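Local coordinates for methionine gamma-lyase (Trichomonas vaginalis, PDB 1E5E), which belongs to the Cys/Met metabolism family of PLP-dependent enzymes, within the aminotransferase-like clan, and assembles as a tetramer, at residues T63-N66 / L67-K70; K225-L228 / L229-R233; E4-P8 / A9-I13; S246-D249 / A250-T254. One frame throughout, in Å; residues are numbered along the deposited sequence.

Interaction 1: residues T63-N66 / L67-K70; sequences TVSN and LEGK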
loop_
_atom_site.group_PDB
_atom_site.type_symbol
_atom_site.label_atom_id
_atom_site.label_comp_id
_atom_site.label_asym_id
_atom_site.label_seq_id
_atom_site.Cartn_x
_atom_site.Cartn_y
_atom_site.Cartn_z
ATOM N N THR A 63 -14.050 1.013 3.654
ATOM C CA THR A 63 -13.094 2.137 3.588
ATOM C C THR A 63 -13.648 3.204 2.645
ATOM O O THR A 63 -13.460 4.395 2.835
ATOM C CB THR A 63 -11.737 1.617 3.076
ATOM O OG1 THR A 63 -11.202 0.694 4.038
ATOM C CG2 THR A 63 -10.737 2.709 2.745
ATOM N N VAL A 64 -14.288 2.778 1.545
ATOM C CA VAL A 64 -14.794 3.742 0.557
ATOM C C VAL A 64 -15.977 4.507 1.181
ATOM O O VAL A 64 -15.959 5.720 1.034
ATOM C CB VAL A 64 -15.145 3.091 -0.806
ATOM C CG1 VAL A 64 -15.758 4.063 -1.797
ATOM C CG2 VAL A 64 -13.879 2.466 -1.440
ATOM N N SER A 65 -16.861 3.851 1.946
ATOM C CA SER A 65 -17.928 4.510 2.618
ATOM C C SER A 65 -17.373 5.529 3.615
ATOM O O SER A 65 -18.008 6.561 3.748
ATOM C CB SER A 65 -18.843 3.586 3.461
ATOM O OG SER A 65 -19.357 2.643 2.550
ATOM N N ASN A 66 -16.300 5.197 4.315
ATOM C CA ASN A 66 -15.750 6.184 5.243
ATOM C C ASN A 66 -15.450 7.489 4.508
ATOM O O ASN A 66 -15.872 8.576 4.908
ATOM C CB ASN A 66 -14.514 5.613 5.961
ATOM C CG ASN A 66 -13.932 6.622 6.941
ATOM O OD1 ASN A 66 -14.580 7.543 7.445
ATOM N ND2 ASN A 66 -12.655 6.447 7.218
ATOM N N LEU A 67 -14.651 7.469 3.451
ATOM C CA LEU A 67 -14.376 8.678 2.674
ATOM C C LEU A 67 -15.674 9.347 2.179
ATOM O O LEU A 67 -15.827 10.553 2.231
ATOM C CB LEU A 67 -13.639 8.261 1.379
ATOM C CG LEU A 67 -13.363 9.396 0.383
ATOM C CD1 LEU A 67 -12.554 10.467 1.148
ATOM C CD2 LEU A 67 -12.634 8.841 -0.845
ATOM N N GLU A 68 -16.613 8.583 1.633
ATOM C CA GLU A 68 -17.871 9.100 1.120
ATOM C C GLU A 68 -18.684 9.902 2.125
ATOM O O GLU A 68 -19.148 11.039 1.817
ATOM C CB GLU A 68 -18.687 7.968 0.495
ATOM C CG GLU A 68 -18.058 7.411 -0.803
ATOM C CD GLU A 68 -18.804 6.161 -1.260
ATOM O OE1 GLU A 68 -19.523 5.543 -0.422
ATOM O OE2 GLU A 68 -18.753 5.785 -2.472
ATOM N N GLY A 69 -18.811 9.428 3.349
ATOM C CA GLY A 69 -19.588 10.088 4.414
ATOM C C GLY A 69 -18.876 11.351 4.846
ATOM O O GLY A 69 -19.480 12.411 5.109
ATOM N N LYS A 70 -17.548 11.291 4.849
ATOM C CA LYS A 70 -16.782 12.505 5.203
ATOM C C LYS A 70 -17.011 13.590 4.161
ATOM O O LYS A 70 -17.385 14.734 4.524
ATOM C CB LYS A 70 -15.323 12.171 5.408
ATOM C CG LYS A 70 -14.967 11.517 6.745
ATOM C CD LYS A 70 -13.529 11.051 6.796
ATOM C CE LYS A 70 -13.083 10.681 8.226
ATOM N NZ LYS A 70 -13.986 9.633 8.793
HETATM O O HOH W 1 -11.807 8.075 9.667
#

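Interaction 2: residues K225-L228 / L229-R233; sequences KADL and LQQIR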
loop_
_atom_site.group_PDB
_atom_site.type_symbol
_atom_site.label_atom_id
_atom_site.label_comp_id
_atom_site.label_asym_id
_atom_site.label_seq_id
_atom_site.Cartn_x
_atom_site.Cartn_y
_atom_site.Cartn_z
ATOM N N LYS A 225 -28.224 13.968 -3.519
ATOM C CA LYS A 225 -29.315 13.286 -2.848
ATOM C C LYS A 225 -29.092 11.779 -2.859
ATOM O O LYS A 225 -28.705 11.235 -3.877
ATOM C CB LYS A 225 -30.664 13.518 -3.560
ATOM C CG LYS A 225 -31.112 14.962 -3.657
ATOM C CD LYS A 225 -31.511 15.495 -2.282
ATOM C CE LYS A 225 -31.933 16.968 -2.450
ATOM N NZ LYS A 225 -32.167 17.522 -1.076
ATOM N N ALA A 226 -29.642 11.117 -1.865
ATOM C CA ALA A 226 -29.524 9.663 -1.738
ATOM C C ALA A 226 -30.225 8.941 -2.871
ATOM O O ALA A 226 -29.715 7.943 -3.380
ATOM C CB ALA A 226 -30.011 9.297 -0.328
ATOM N N ASP A 227 -31.403 9.407 -3.293
ATOM C CA ASP A 227 -32.152 8.728 -4.345
ATOM C C ASP A 227 -31.352 8.676 -5.640
ATOM O O ASP A 227 -31.124 7.598 -6.205
ATOM C CB ASP A 227 -33.502 9.439 -4.557
ATOM C CG ASP A 227 -34.377 8.878 -5.654
ATOM O OD1 ASP A 227 -35.410 9.539 -5.986
ATOM O OD2 ASP A 227 -34.165 7.778 -6.246
ATOM N N LEU A 228 -30.963 9.860 -6.133
ATOM C CA LEU A 228 -30.194 9.906 -7.365
ATOM C C LEU A 228 -28.861 9.177 -7.230
ATOM O O LEU A 228 -28.496 8.442 -8.134
ATOM C CB LEU A 228 -29.966 11.336 -7.868
ATOM C CG LEU A 228 -29.052 11.397 -9.105
ATOM C CD1 LEU A 228 -29.697 10.799 -10.351
ATOM C CD2 LEU A 228 -28.656 12.849 -9.390
ATOM N N LEU A 229 -28.129 9.341 -6.132
ATOM C CA LEU A 229 -26.836 8.676 -6.016
ATOM C C LEU A 229 -26.955 7.179 -5.881
ATOM O O LEU A 229 -26.072 6.442 -6.362
ATOM C CB LEU A 229 -26.052 9.299 -4.865
ATOM C CG LEU A 229 -25.215 10.494 -5.346
ATOM C CD1 LEU A 229 -26.089 11.616 -5.882
ATOM C CD2 LEU A 229 -24.332 10.988 -4.217
ATOM N N GLN A 230 -28.099 6.722 -5.345
ATOM C CA GLN A 230 -28.311 5.270 -5.314
ATOM C C GLN A 230 -28.496 4.788 -6.742
ATOM O O GLN A 230 -27.966 3.745 -7.155
ATOM C CB GLN A 230 -29.433 4.994 -4.323
ATOM C CG GLN A 230 -30.052 3.616 -4.405
ATOM C CD GLN A 230 -29.131 2.485 -4.018
ATOM O OE1 GLN A 230 -28.104 2.649 -3.370
ATOM N NE2 GLN A 230 -29.479 1.248 -4.421
ATOM N N GLN A 231 -29.143 5.573 -7.608
ATOM C CA GLN A 231 -29.256 5.154 -9.002
ATOM C C GLN A 231 -27.886 5.175 -9.681
ATOM O O GLN A 231 -27.534 4.295 -10.488
ATOM C CB GLN A 231 -30.273 5.992 -9.784
ATOM C CG GLN A 231 -31.631 6.290 -9.181
ATOM C CD GLN A 231 -32.400 7.371 -9.935
ATOM O OE1 GLN A 231 -32.921 8.351 -9.374
ATOM N NE2 GLN A 231 -32.438 7.225 -11.265
ATOM N N ILE A 232 -27.094 6.221 -9.427
ATOM C CA ILE A 232 -25.756 6.323 -10.022
ATOM C C ILE A 232 -24.859 5.158 -9.601
ATOM O O ILE A 232 -24.128 4.586 -10.409
ATOM C CB ILE A 232 -25.061 7.651 -9.598
ATOM C CG1 ILE A 232 -25.800 8.827 -10.265
ATOM C CG2 ILE A 232 -23.560 7.659 -9.908
ATOM C CD1 ILE A 232 -25.392 10.199 -9.739
ATOM N N ARG A 233 -24.982 4.723 -8.360
ATOM C CA ARG A 233 -24.170 3.614 -7.847
ATOM C C ARG A 233 -24.597 2.303 -8.493
ATOM O O ARG A 233 -23.771 1.579 -9.043
ATOM C CB ARG A 233 -24.196 3.672 -6.320
ATOM C CG ARG A 233 -23.917 2.488 -5.479
ATOM C CD ARG A 233 -23.343 2.659 -4.101
ATOM N NE ARG A 233 -23.654 3.868 -3.323
ATOM C CZ ARG A 233 -22.608 4.527 -2.763
ATOM N NH1 ARG A 233 -21.383 4.069 -2.970
ATOM N NH2 ARG A 233 -22.782 5.646 -2.051
#

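Interaction 3: residues E4-P8 / A9-I13; sequences ERMTP and ATACI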
loop_
_atom_site.group_PDB
_atom_site.type_symbol
_atom_site.label_atom_id
_atom_site.label_comp_id
_atom_site.label_asym_id
_atom_site.label_seq_id
_atom_site.Cartn_x
_atom_site.Cartn_y
_atom_site.Cartn_z
ATOM N N GLU A 4 -24.916 23.548 16.912
ATOM C CA GLU A 4 -24.093 24.082 15.796
ATOM C C GLU A 4 -23.264 23.005 15.090
ATOM O O GLU A 4 -22.633 22.154 15.705
ATOM C CB GLU A 4 -23.165 25.224 16.182
ATOM C CG GLU A 4 -23.584 26.572 15.625
ATOM C CD GLU A 4 -22.513 27.630 15.861
ATOM O OE1 GLU A 4 -21.500 27.309 16.533
ATOM O OE2 GLU A 4 -22.670 28.785 15.379
ATOM N N ARG A 5 -23.185 23.167 13.765
ATOM C CA ARG A 5 -22.565 22.168 12.904
ATOM C C ARG A 5 -21.056 22.069 13.114
ATOM O O ARG A 5 -20.362 23.088 13.189
ATOM C CB ARG A 5 -22.908 22.495 11.437
ATOM C CG ARG A 5 -22.617 21.411 10.416
ATOM C CD ARG A 5 -22.929 21.841 8.986
ATOM N NE ARG A 5 -22.644 20.811 7.985
ATOM C CZ ARG A 5 -23.402 19.718 7.855
ATOM N NH1 ARG A 5 -24.442 19.580 8.680
ATOM N NH2 ARG A 5 -23.166 18.763 6.951
ATOM N N MET A 6 -20.526 20.856 13.171
ATOM C CA MET A 6 -19.083 20.649 13.329
ATOM C C MET A 6 -18.370 21.518 12.301
ATOM O O MET A 6 -18.803 21.491 11.132
ATOM C CB MET A 6 -18.738 19.173 13.093
ATOM C CG MET A 6 -17.200 18.947 13.205
ATOM S SD MET A 6 -16.888 17.185 12.969
ATOM C CE MET A 6 -17.207 16.579 14.642
ATOM N N THR A 7 -17.374 22.314 12.649
ATOM C CA THR A 7 -16.754 23.125 11.586
ATOM C C THR A 7 -16.068 22.253 10.541
ATOM O O THR A 7 -15.569 21.140 10.808
ATOM C CB THR A 7 -15.649 24.039 12.159
ATOM O OG1 THR A 7 -14.647 23.197 12.705
ATOM C CG2 THR A 7 -16.180 25.001 13.237
ATOM N N PRO A 8 -15.809 22.849 9.372
ATOM C CA PRO A 8 -15.100 22.167 8.289
ATOM C C PRO A 8 -13.697 21.812 8.723
ATOM O O PRO A 8 -13.128 20.773 8.331
ATOM C CB PRO A 8 -15.165 23.168 7.121
ATOM C CG PRO A 8 -16.434 23.953 7.364
ATOM C CD PRO A 8 -16.453 24.105 8.879
ATOM N N ALA A 9 -13.042 22.643 9.527
ATOM C CA ALA A 9 -11.691 22.407 10.017
ATOM C C ALA A 9 -11.625 21.171 10.919
ATOM O O ALA A 9 -10.660 20.436 10.790
ATOM C CB ALA A 9 -11.124 23.601 10.803
ATOM N N THR A 10 -12.701 20.846 11.615
ATOM C CA THR A 10 -12.701 19.636 12.446
ATOM C C THR A 10 -13.224 18.449 11.662
ATOM O O THR A 10 -12.723 17.330 11.736
ATOM C CB THR A 10 -13.542 19.884 13.715
ATOM O OG1 THR A 10 -12.866 20.968 14.410
ATOM C CG2 THR A 10 -13.698 18.652 14.582
ATOM N N ALA A 11 -14.233 18.717 10.842
ATOM C CA ALA A 11 -14.899 17.697 10.096
ATOM C C ALA A 11 -14.002 17.029 9.069
ATOM O O ALA A 11 -14.201 15.828 8.835
ATOM C CB ALA A 11 -16.120 18.266 9.383
ATOM N N CYS A 12 -13.037 17.703 8.492
ATOM C CA CYS A 12 -12.207 16.980 7.516
ATOM C C CYS A 12 -11.367 15.904 8.199
ATOM O O CYS A 12 -10.965 14.956 7.509
ATOM C CB CYS A 12 -11.357 17.915 6.650
ATOM S SG CYS A 12 -10.200 18.846 7.619
ATOM N N ILE A 13 -11.212 15.958 9.523
ATOM C CA ILE A 13 -10.617 14.891 10.298
ATOM C C ILE A 13 -11.695 14.035 10.950
ATOM O O ILE A 13 -11.535 12.807 10.878
ATOM C CB ILE A 13 -9.721 15.456 11.406
ATOM C CG1 ILE A 13 -8.561 16.228 10.751
ATOM C CG2 ILE A 13 -9.147 14.468 12.404
ATOM C CD1 ILE A 13 -8.094 17.283 11.738
#

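Interaction 4: residues S246-D249 / A250-T254; sequences SPHD and AWLIT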
loop_
_atom_site.group_PDB
_atom_site.type_symbol
_atom_site.label_atom_id
_atom_site.label_comp_id
_atom_site.label_asym_id
_atom_site.label_seq_id
_atom_site.Cartn_x
_atom_site.Cartn_y
_atom_site.Cartn_z
ATOM N N SER A 246 -10.186 1.966 -5.785
ATOM C CA SER A 246 -9.398 1.065 -4.951
ATOM C C SER A 246 -9.549 1.509 -3.495
ATOM O O SER A 246 -9.232 2.670 -3.183
ATOM C CB SER A 246 -7.899 1.198 -5.260
ATOM O OG SER A 246 -7.117 0.635 -4.186
ATOM N N PRO A 247 -9.808 0.584 -2.588
ATOM C CA PRO A 247 -9.891 0.871 -1.175
ATOM C C PRO A 247 -8.599 1.458 -0.634
ATOM O O PRO A 247 -8.603 2.352 0.218
ATOM C CB PRO A 247 -10.215 -0.488 -0.511
ATOM C CG PRO A 247 -10.914 -1.212 -1.634
ATOM C CD PRO A 247 -10.120 -0.849 -2.886
ATOM N N HIS A 248 -7.461 1.054 -1.181
ATOM C CA HIS A 248 -6.172 1.597 -0.777
ATOM C C HIS A 248 -6.107 3.068 -1.167
ATOM O O HIS A 248 -5.681 3.880 -0.377
ATOM C CB HIS A 248 -5.068 0.769 -1.435
ATOM C CG HIS A 248 -3.743 1.474 -1.469
ATOM N ND1 HIS A 248 -3.453 2.344 -2.527
ATOM C CD2 HIS A 248 -2.701 1.514 -0.628
ATOM C CE1 HIS A 248 -2.257 2.855 -2.328
ATOM N NE2 HIS A 248 -1.780 2.359 -1.181
ATOM N N ASP A 249 -6.593 3.470 -2.314
ATOM C CA ASP A 249 -6.595 4.849 -2.773
ATOM C C ASP A 249 -7.622 5.656 -1.995
ATOM O O ASP A 249 -7.318 6.775 -1.575
ATOM C CB ASP A 249 -6.881 4.954 -4.267
ATOM C CG ASP A 249 -5.751 4.586 -5.182
ATOM O OD1 ASP A 249 -4.822 3.865 -4.800
ATOM O OD2 ASP A 249 -5.871 4.846 -6.407
ATOM N N ALA A 250 -8.796 5.072 -1.727
ATOM C CA ALA A 250 -9.762 5.801 -0.910
ATOM C C ALA A 250 -9.145 6.124 0.451
ATOM O O ALA A 250 -9.344 7.227 0.988
ATOM C CB ALA A 250 -11.035 5.025 -0.648
ATOM N N TRP A 251 -8.468 5.122 1.049
ATOM C CA TRP A 251 -7.822 5.372 2.340
ATOM C C TRP A 251 -6.792 6.488 2.252
ATOM O O TRP A 251 -6.706 7.290 3.189
ATOM C CB TRP A 251 -7.126 4.061 2.786
ATOM C CG TRP A 251 -6.464 4.073 4.132
ATOM C CD1 TRP A 251 -7.051 3.679 5.304
ATOM C CD2 TRP A 251 -5.099 4.369 4.451
ATOM N NE1 TRP A 251 -6.109 3.730 6.317
ATOM C CE2 TRP A 251 -4.908 4.118 5.812
ATOM C CE3 TRP A 251 -4.005 4.769 3.684
ATOM C CZ2 TRP A 251 -3.699 4.339 6.468
ATOM C CZ3 TRP A 251 -2.768 4.966 4.295
ATOM C CH2 TRP A 251 -2.640 4.752 5.677
ATOM N N LEU A 252 -6.004 6.568 1.175
ATOM C CA LEU A 252 -5.038 7.626 0.962
ATOM C C LEU A 252 -5.701 8.998 0.813
ATOM O O LEU A 252 -5.190 10.038 1.291
ATOM C CB LEU A 252 -4.142 7.339 -0.258
ATOM C CG LEU A 252 -3.034 6.305 -0.185
ATOM C CD1 LEU A 252 -2.326 6.174 -1.563
ATOM C CD2 LEU A 252 -1.942 6.692 0.840
ATOM N N ILE A 253 -6.870 9.061 0.223
ATOM C CA ILE A 253 -7.655 10.283 0.016
ATOM C C ILE A 253 -8.143 10.748 1.387
ATOM O O ILE A 253 -7.944 11.910 1.728
ATOM C CB ILE A 253 -8.840 10.141 -0.944
ATOM C CG1 ILE A 253 -8.324 9.783 -2.369
ATOM C CG2 ILE A 253 -9.647 11.472 -0.999
ATOM C CD1 ILE A 253 -9.473 9.323 -3.278
ATOM N N THR A 254 -8.654 9.801 2.181
ATOM C CA THR A 254 -9.056 10.140 3.543
ATOM C C THR A 254 -7.886 10.730 4.318
ATOM O O THR A 254 -8.041 11.718 5.065
ATOM C CB THR A 254 -9.679 8.942 4.282
ATOM O OG1 THR A 254 -10.895 8.623 3.570
ATOM C CG2 THR A 254 -10.098 9.218 5.740
#

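Interaction 1: residues T63-N66 / L67-K70
Lys70 NZ meets the side-chain amide of Asn66 one turn back along helix 62-75, at 2.6 Å from Asn66 OD1. The ammonium lies in the plane of the amide and takes one lone pair of OD1, with a C=O...N angle of 135°. A water completes the link: it accepts from Asn66 ND2 at 3.1 Å and from Lys70 NZ. Lys70 CG passes the backbone O of Asn66, CD and CE pass its OD1, and the chain bends at its last torsion (chi4 57°), which turns NZ back onto OD1. Ala15 O is a third acceptor for NZ, beside OD1 and the water, and Asn16 ND2 donates to Asn66 O.

On another side of the helix Val64 CG1 lies 3.5 Å from Glu68 OE2, a methyl against the carboxylate. That carboxylate is held from outside, by the backbone N of Ala82 on strand 79-83 and by a salt bridge to Arg233. Underneath run i to i+4 backbone bonds such as Glu68 N to Val64 O at 3.0 Å, while Leu67 N to Thr63 O is weak. Both charged residues are buried, and their partners suggest that each charge is stabilised here, the lysine by neutral oxygens and the glutamate by a backbone N-H and the positive charge of Arg233.

Interaction 2: residues K225-L228 / L229-R233
Leu228 and Ile232, one turn apart, make the apolar part of this contact: the branch carbon Leu228 CG lies 3.9 Å from Ile232 CD1, and the two side chains are inclined to each other. With chi1 at -69°, Ile232 CG1 stands beside its own backbone N and faces back down the helix, which brings CD1 toward the leucine. Branched aliphatic residues suit these places because helix 86-97 meets Leu228 and Ile232, while Leu229 rests on Ala79 and Val81 of strand 79-83. Leu229 also sets a methyl against a polar atom, its CD1 lying 3.3 Å from the carbonyl oxygen Lys225 O at the start of the helix.

The setting is the first two turns of helix 226-241, which follows strand 220-224 of the large mixed sheet in the PLP-dependent fold; Lys225 is the N-cap residue.

Backbone hydrogen bonds form the second group. Leu229 N reaches Lys225 O at 3.0 Å, Gln230 N reaches Ala226 O at 2.8 Å, and Ile232 N reaches Leu228 O at 2.9 Å.

The polar side chains lie on the solvent-facing side. Gln231 is modelled in two conformers, and in one of them its OE1 comes near Asp227 OD2 as two acceptors, with no hydrogen bond between them; this approach is therefore doubtful. In the same conformer the aliphatic part of Gln231 lies along the helix surface, near Asp227 O.

Interaction 3: residues E4-P8 / A9-I13
The N-terminal cap of helix 8-14 brings Thr7 and Thr10 together, where the extended arm at the start of the modelled chain turns into its first helix. Thr7 OG1 accepts from Thr10 N at 3.2 Å, the capping bond. A Thr7 chi1 of 62° sets the hydroxyl between the backbone N and the carbonyl carbon, within range of that first-turn N-H. The carbonyl of Thr7 takes two donors: Ala11 N at 2.8 Å, nearly in line with the C=O, and Thr10 N at 3.0 Å, which sits well above the carbonyl plane. Pro8 suits the first helical position, since a residue there needs no N-H of its own to bond backward, and its O accepts from Cys12 N at 3.1 Å.

Met6 reaches across the turn in an extended chain that bends only at chi3 (-83°). Its SD lies 3.5 Å from Ala11 CA and 3.8 Å from Ala11 CB, and Met6 CG lies 3.8 Å from Thr10 CG2, the two side chains crossing at about a right angle. The small alanine lets the thioether come close to the helix backbone, and Phe73 of helix 62-75 packs on both Met6 and Ala11.

Glu383 of the second subunit binds the hydroxyls of Thr7 and Thr10, tying the cap to the subunit interface. The arrangement is that of a threonine N-cap followed by proline at the first helical position.

Interaction 4: residues S246-D249 / A250-T254
His248 and Leu252 are brought together by their first torsions: the histidine CG is trans to its backbone N (chi1 161°), whereas Leu252 CG is turned beside its own N (chi1 -75°), and the two side chains meet along one flank of the helix. Leu252 CG lies over one face of the imidazole, and Leu252 CD1 comes within 3.4 Å of His248 CE1. This is the opening of helix 247-257, with Ser246 as N-cap: its OG accepts from Asp249 N and His248 N, both weakly. A serine suits this place because its short hydroxyl can reach the first N-H groups, and Pro247 after it has no N-H to satisfy.

The backbone then runs regularly, with Ala250 N to Ser246 O at 2.8 Å, Trp251 N to Pro247 O at 2.9 Å and Ile253 N to Asp249 O at 2.9 Å. Small Ala250 lies against Val64 of helix 62-75, and Ile253 against Leu67.

Toward the third subunit the Ser246-Asp249 pairing is reciprocal: Ser246 OG bonds Asp249 OD1 of the third subunit, Asp249 OD1 bonds Ser246 OG of the third subunit, and the two His248 rings stack. The ring's orientation is fixed within its own chain as well, for His248 ND1 donates to Asp249 OD1 at 3.1 Å, on the anti lone pair of the carboxylate and close to the imidazole plane.

Helix 62-75 joins the set. Interaction 1 touches interaction 2 through the salt bridge of Glu68 OE2 with Arg233 NH1 (3.2 Å), although their centres are 15 Å apart. It meets interaction 4 more closely, at 9 Å between centres, with Thr63 CG2 3.3 Å from Pro247 O and Leu67 CD1 3.5 Å from Thr254 OG1. Toward interaction 3, Lys70 CE packs 3.7 Å from Ile13 O. Interactions 2 and 3 do not touch, their nearest atoms being about 12 Å apart. Interactions 3 and 4 both reach the second subunit. The side chain of Ile253 lies about 9 Å from bound N-(hydroxy{3-hydroxy-2-methyl-5-[(phosphonooxy)methyl]pyridin-4-yl}methyl)norvaline and that of Leu67 about 12 Å.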